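HP0958 (Helicobacter pylori, PDB 3NA7) probably acts as a chaperone and post-transcriptional regulator in flagellar biogenesis and export, pairing a kinked antiparallel coiled-coil hairpin with a zinc-ribbon domain. Local coordinates at the zinc ion site. Residues are numbered along the deposited sequence; one frame, centred on the assembly and turned at random.

The zinc ion site. Residues 201, 203-205, 225, 227-228, 230. With ZN (zinc ion), chain B.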
loop_
_atom_site.group_PDB
_atom_site.type_symbol
_atom_site.label_atom_id
_atom_site.label_comp_id
_atom_site.label_asym_id
_atom_site.label_seq_id
_atom_site.Cartn_x
_atom_site.Cartn_y
_atom_site.Cartn_z
ATOM N N CYS A 201 -32.180 0.038 -16.935
ATOM C CA CYS A 201 -30.912 0.224 -17.636
ATOM C C CYS A 201 -29.900 -0.742 -17.027
ATOM O O CYS A 201 -29.759 -0.769 -15.818
ATOM C CB CYS A 201 -30.434 1.674 -17.485
ATOM S SG CYS A 201 -28.729 2.075 -18.087
ATOM N N GLY A 203 -26.959 -0.366 -16.829
ATOM C CA GLY A 203 -25.859 0.482 -16.369
ATOM C C GLY A 203 -26.190 1.329 -15.154
ATOM O O GLY A 203 -25.383 1.425 -14.254
ATOM N N CYS A 204 -27.364 1.963 -15.121
ATOM C CA CYS A 204 -27.786 2.683 -13.901
ATOM C C CYS A 204 -28.894 1.999 -13.080
ATOM O O CYS A 204 -29.162 2.406 -11.956
ATOM C CB CYS A 204 -28.161 4.137 -14.214
ATOM S SG CYS A 204 -29.654 4.333 -15.182
ATOM N N PHE A 205 -29.528 0.975 -13.659
ATOM C CA PHE A 205 -30.499 0.091 -12.979
ATOM C C PHE A 205 -31.809 0.753 -12.602
ATOM O O PHE A 205 -32.551 0.243 -11.785
ATOM C CB PHE A 205 -29.865 -0.638 -11.781
ATOM C CG PHE A 205 -28.546 -1.278 -12.100
ATOM C CD1 PHE A 205 -27.359 -0.599 -11.865
ATOM C CD2 PHE A 205 -28.492 -2.556 -12.649
ATOM C CE1 PHE A 205 -26.130 -1.179 -12.167
ATOM C CE2 PHE A 205 -27.265 -3.148 -12.959
ATOM C CZ PHE A 205 -26.083 -2.456 -12.717
ATOM N N CYS A 225 -29.886 5.342 -22.715
ATOM C CA CYS A 225 -30.673 5.442 -21.510
ATOM C C CYS A 225 -30.943 6.904 -21.190
ATOM O O CYS A 225 -30.041 7.728 -21.249
ATOM C CB CYS A 225 -29.960 4.772 -20.333
ATOM S SG CYS A 225 -30.716 5.210 -18.762
ATOM N N TYR A 227 -31.652 8.199 -18.300
ATOM C CA TYR A 227 -31.172 8.595 -16.970
ATOM C C TYR A 227 -29.674 8.831 -16.919
ATOM O O TYR A 227 -29.218 9.751 -16.223
ATOM C CB TYR A 227 -31.588 7.586 -15.901
ATOM C CG TYR A 227 -32.995 7.054 -16.081
ATOM C CD1 TYR A 227 -34.100 7.914 -16.060
ATOM C CD2 TYR A 227 -33.221 5.703 -16.288
ATOM C CE1 TYR A 227 -35.399 7.430 -16.235
ATOM C CE2 TYR A 227 -34.521 5.207 -16.459
ATOM C CZ TYR A 227 -35.602 6.073 -16.426
ATOM O OH TYR A 227 -36.885 5.585 -16.583
ATOM N N CYS A 228 -28.896 8.041 -17.660
ATOM C CA CYS A 228 -27.431 8.155 -17.545
ATOM C C CYS A 228 -26.662 8.344 -18.845
ATOM O O CYS A 228 -25.511 8.743 -18.807
ATOM C CB CYS A 228 -26.850 6.948 -16.807
ATOM S SG CYS A 228 -27.006 5.504 -17.809
ATOM N N ARG A 230 -25.946 6.068 -21.314
ATOM C CA ARG A 230 -25.365 4.865 -21.901
ATOM C C ARG A 230 -26.131 4.378 -23.147
ATOM O O ARG A 230 -27.321 4.666 -23.308
ATOM C CB ARG A 230 -25.323 3.760 -20.836
ATOM C CG ARG A 230 -24.350 4.046 -19.696
ATOM C CD ARG A 230 -24.398 2.957 -18.641
ATOM N NE ARG A 230 -23.280 3.061 -17.711
ATOM C CZ ARG A 230 -23.341 3.684 -16.538
ATOM N NH1 ARG A 230 -24.475 4.248 -16.129
ATOM N NH2 ARG A 230 -22.279 3.726 -15.756
HETATM ZN ZN ZN B . -28.956 4.075 -17.416
#
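Cys225 SG, a cysteine sulfur and presumably a thiolate when bound to zinc, is the best-held polar atom: the zinc ion and two backbone N-H groups grip it. Cys225 SG bonds ZN at 2.5 Å. Tyr227 N donates to Cys225 SG at 3.2 Å, and Cys228 N gives the same sulfur a longer bond. Cys201 SG repeats the scheme in the other CxxC motif. Cys201 SG bonds ZN at 2.1 Å. Cys204 N donates a nearly straight hydrogen bond to Cys201 SG (3.3 Å, 162° at the hydrogen), with a weaker one from Gly203 N. Such N-H donors would offset part of the negative charge expected of four zinc-bound cysteines.

The torsions show the same pairing. The leading cysteines hold SG anti to the backbone N, Cys201 with chi1 171° and Cys225 with a similar torsion, whereas Cys204 and Cys228 both place it in the crowded position between N and the carbonyl carbon, at 69°. Cys204 SG and Cys228 SG also bind ZN, at 2.4 Å each. The arrangement at the metal is close to tetrahedral, as expected of a structural C4 site.

The Arg230 chain is extended as far as NE, where a turn of the last torsion swings NH1 towards Cys228 SG, making a weak hydrogen bond at 3.3 Å. Gly203 O lies over the rim of one guanidinium face, so the side chain spans both motifs; its likely positive charge may further temper the sulfurs.

The four cysteines sit in loops, Cys225 directly after strand 223-224 and Arg230 just before strand 231-233. The zinc thus ties together two knuckles of the C-terminal zinc ribbon, which lies beside one end of the long coiled-coil hairpin.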